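Local atomic coordinates of KaiC domain-containing protein (Pyrococcus horikoshii, PDB entry 2ZTS), a protein that binds ADP and magnesium and is probably a KaiC-like ATPase of the P-loop family. Residues T66-A71 against I141-S146. Residues are numbered along the deposited sequence; the frame is centred on the assembly and turned at random.
Sequences TLEERA and IDSIPS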
ATOM      1  N   THR C  66     -12.575 -27.879 -13.199  1.00 27.15           N
ATOM      2  CA  THR C  66     -11.749 -26.808 -13.670  1.00 28.33           C
ATOM      3  C   THR C  66     -12.469 -25.684 -14.404  1.00 29.55           C
ATOM      4  O   THR C  66     -13.282 -25.914 -15.269  1.00 29.03           O
ATOM      5  CB  THR C  66     -10.573 -27.392 -14.517  1.00 29.54           C
ATOM      6  OG1 THR C  66      -9.850 -26.332 -15.159  1.00 31.41           O
ATOM      7  CG2 THR C  66     -11.017 -28.344 -15.591  1.00 28.31           C
ATOM      8  N   LEU C  67     -12.177 -24.447 -14.013  1.00 30.50           N
ATOM      9  CA  LEU C  67     -12.625 -23.263 -14.750  1.00 30.96           C
ATOM     10  C   LEU C  67     -11.411 -22.490 -15.283  1.00 30.39           C
ATOM     11  O   LEU C  67     -11.524 -21.398 -15.828  1.00 31.01           O
ATOM     12  CB  LEU C  67     -13.510 -22.412 -13.789  1.00 31.67           C
ATOM     13  CG  LEU C  67     -15.054 -22.422 -13.838  1.00 33.61           C
ATOM     14  CD1 LEU C  67     -15.722 -23.300 -14.896  1.00 33.48           C
ATOM     15  CD2 LEU C  67     -15.637 -22.682 -12.490  1.00 35.45           C
ATOM     16  N   GLU C  68     -10.218 -23.049 -15.105  1.00 31.46           N
ATOM     17  CA  GLU C  68      -8.984 -22.503 -15.680  1.00 30.83           C
ATOM     18  C   GLU C  68      -8.765 -22.964 -17.130  1.00 31.29           C
ATOM     19  O   GLU C  68      -8.126 -22.313 -17.957  1.00 28.64           O
ATOM     20  CB  GLU C  68      -7.797 -23.004 -14.858  1.00 31.62           C
ATOM     21  CG  GLU C  68      -7.752 -22.535 -13.402  1.00 33.64           C
ATOM     22  CD  GLU C  68      -6.770 -21.363 -13.122  1.00 33.61           C
ATOM     23  OE1 GLU C  68      -5.820 -21.157 -13.935  1.00 35.24           O
ATOM     24  OE2 GLU C  68      -6.930 -20.682 -12.058  1.00 27.41           O
ATOM     25  N   GLU C  69      -9.241 -24.148 -17.449  1.00 31.29           N
ATOM     26  CA  GLU C  69      -9.019 -24.648 -18.801  1.00 32.77           C
ATOM     27  C   GLU C  69     -10.154 -25.602 -19.221  1.00 32.99           C
ATOM     28  O   GLU C  69     -11.047 -25.903 -18.424  1.00 33.01           O
ATOM     29  CB  GLU C  69      -7.638 -25.321 -18.854  1.00 33.07           C
ATOM     30  CG  GLU C  69      -7.484 -26.522 -17.959  1.00 35.32           C
ATOM     31  CD  GLU C  69      -6.043 -26.983 -17.823  1.00 38.65           C
ATOM     32  OE1 GLU C  69      -5.358 -27.023 -18.867  1.00 41.52           O
ATOM     33  OE2 GLU C  69      -5.613 -27.287 -16.669  1.00 37.10           O
ATOM     34  N   ARG C  70     -10.136 -26.094 -20.450  1.00 32.74           N
ATOM     35  CA  ARG C  70     -11.181 -27.047 -20.779  1.00 33.13           C
ATOM     36  C   ARG C  70     -10.708 -28.508 -20.538  1.00 30.45           C
ATOM     37  O   ARG C  70      -9.514 -28.759 -20.351  1.00 27.45           O
ATOM     38  CB  ARG C  70     -11.968 -26.699 -22.095  1.00 34.22           C
ATOM     39  CG  ARG C  70     -11.287 -26.702 -23.443  1.00 40.23           C
ATOM     40  CD  ARG C  70     -10.906 -25.342 -23.987  1.00 43.96           C
ATOM     41  NE  ARG C  70     -11.084 -25.232 -25.422  1.00 47.41           N
ATOM     42  CZ  ARG C  70     -10.179 -25.474 -26.363  1.00 49.11           C
ATOM     43  NH1 ARG C  70      -8.935 -25.884 -26.091  1.00 48.26           N
ATOM     44  NH2 ARG C  70     -10.546 -25.289 -27.626  1.00 52.41           N
ATOM     45  N   ALA C  71     -11.653 -29.437 -20.478  1.00 29.25           N
ATOM     46  CA  ALA C  71     -11.337 -30.807 -20.150  1.00 29.04           C
ATOM     47  C   ALA C  71     -10.329 -31.349 -21.100  1.00 29.39           C
ATOM     48  O   ALA C  71      -9.400 -31.986 -20.652  1.00 28.68           O
ATOM     49  CB  ALA C  71     -12.603 -31.689 -20.109  1.00 30.19           C
ATOM     50  N   ILE C 141     -11.085 -28.369  -7.045  1.00 25.05           N
ATOM     51  CA  ILE C 141     -11.601 -27.185  -7.696  1.00 25.53           C
ATOM     52  C   ILE C 141     -10.393 -26.326  -7.996  1.00 25.23           C
ATOM     53  O   ILE C 141      -9.768 -25.751  -7.110  1.00 23.84           O
ATOM     54  CB  ILE C 141     -12.645 -26.457  -6.817  1.00 26.06           C
ATOM     55  CG1 ILE C 141     -13.794 -27.461  -6.439  1.00 25.99           C
ATOM     56  CG2 ILE C 141     -13.150 -25.185  -7.520  1.00 28.04           C
ATOM     57  CD1 ILE C 141     -14.995 -26.852  -5.742  1.00 28.10           C
ATOM     58  N   ASP C 142     -10.034 -26.330  -9.265  1.00 24.14           N
ATOM     59  CA  ASP C 142      -8.973 -25.523  -9.810  1.00 24.76           C
ATOM     60  C   ASP C 142      -9.655 -24.487 -10.673  1.00 23.58           C
ATOM     61  O   ASP C 142      -9.989 -24.789 -11.763  1.00 22.68           O
ATOM     62  CB  ASP C 142      -8.078 -26.422 -10.649  1.00 24.98           C
ATOM     63  CG  ASP C 142      -6.766 -25.785 -10.996  1.00 27.01           C
ATOM     64  OD1 ASP C 142      -6.131 -26.291 -11.968  1.00 24.45           O
ATOM     65  OD2 ASP C 142      -6.272 -24.833 -10.310  1.00 26.73           O
ATOM     66  N   SER C 143      -9.878 -23.260 -10.213  1.00 23.40           N
ATOM     67  CA  SER C 143      -9.302 -22.679  -9.034  1.00 22.20           C
ATOM     68  C   SER C 143     -10.321 -21.696  -8.518  1.00 22.83           C
ATOM     69  O   SER C 143     -11.288 -21.335  -9.219  1.00 22.38           O
ATOM     70  CB  SER C 143      -8.046 -21.908  -9.443  1.00 21.52           C
ATOM     71  OG  SER C 143      -8.424 -20.717 -10.154  1.00 21.90           O
ATOM     72  N   ILE C 144     -10.133 -21.262  -7.276  1.00 22.32           N
ATOM     73  CA  ILE C 144     -10.958 -20.198  -6.749  1.00 22.45           C
ATOM     74  C   ILE C 144     -10.886 -18.862  -7.541  1.00 22.52           C
ATOM     75  O   ILE C 144     -11.901 -18.243  -7.777  1.00 21.43           O
ATOM     76  CB  ILE C 144     -10.668 -20.024  -5.238  1.00 23.26           C
ATOM     77  CG1 ILE C 144     -11.253 -21.238  -4.487  1.00 25.36           C
ATOM     78  CG2 ILE C 144     -11.262 -18.769  -4.699  1.00 21.46           C
ATOM     79  CD1 ILE C 144     -10.740 -21.274  -3.094  1.00 29.06           C
ATOM     80  N   PRO C 145      -9.722 -18.367  -7.902  1.00 23.12           N
ATOM     81  CA  PRO C 145      -9.701 -17.147  -8.749  1.00 23.64           C
ATOM     82  C   PRO C 145     -10.436 -17.341 -10.090  1.00 23.81           C
ATOM     83  O   PRO C 145     -10.997 -16.394 -10.556  1.00 23.29           O
ATOM     84  CB  PRO C 145      -8.211 -16.918  -9.017  1.00 23.43           C
ATOM     85  CG  PRO C 145      -7.501 -17.640  -7.943  1.00 23.08           C
ATOM     86  CD  PRO C 145      -8.365 -18.831  -7.543  1.00 23.47           C
ATOM     87  N   SER C 146     -10.446 -18.549 -10.661  1.00 23.53           N
ATOM     88  CA  SER C 146     -11.092 -18.802 -11.933  1.00 23.80           C
ATOM     89  C   SER C 146     -12.610 -18.606 -11.772  1.00 24.48           C
ATOM     90  O   SER C 146     -13.280 -18.077 -12.700  1.00 24.58           O
ATOM     91  CB  SER C 146     -10.753 -20.196 -12.498  1.00 24.70           C
ATOM     92  OG  SER C 146     -11.383 -21.306 -11.750  1.00 26.58           O
TER
HETATM   93  O   HOH W   1      -7.141 -26.866 -14.528  1.00 26.29           O
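At the magnesium end of the nucleotide site, Thr66 and Asp142 form a parallel beta bridge where strands 62-66 and 138-142 finish side by side. Leu67 N donates to Asp142 O at 3.2 Å. Thr66 CA approaches the same oxygen as a CA-H...O contact. Thr66 OG1 lies anti to its backbone N (chi1 172°) and accepts from Glu69 N at 3.2 Å, an ST motif that turns the chain after the strand. One water joins the two segments: it donates to Glu69 OE2 and to Asp142 OD1, and accepts from Thr66 OG1. Asp142 OD1 also bonds Thr44 of the P-loop, and OD2 bonds Thr178.

Past Asp142 a cis peptide leads to Ser143, the N-cap of helix 144-149. Ser143 OG accepts from Ser146 N at 3.0 Å and donates to Glu68 OE2. That last bond is modelled very short, so its exact length is doubtful. The Glu68 chain bends at chi2 (-101°), which carries its carboxylate to the cap while CG rests 3.6 Å from Asp142 O. An alanine at Glu68 would probably leave the Ser143 hydroxyl without this acceptor and open a gap beside the Asp142 carbonyl. Ser146 OG donates back to Ser143 O, a bond also modelled short, and lies 3.1 Å from Leu67 CB. Phe197 of a neighbouring subunit packs on Glu68 and Pro145.

Asp142 is a magnesium site in a structure of this protein; here its side chain lies about 4 Å from a magnesium ion, nearest atoms, and is not bound to it. An acid at the end of a central parallel strand, bonded to the P-loop threonine, is typical of the Walker B position in P-loop NTPases.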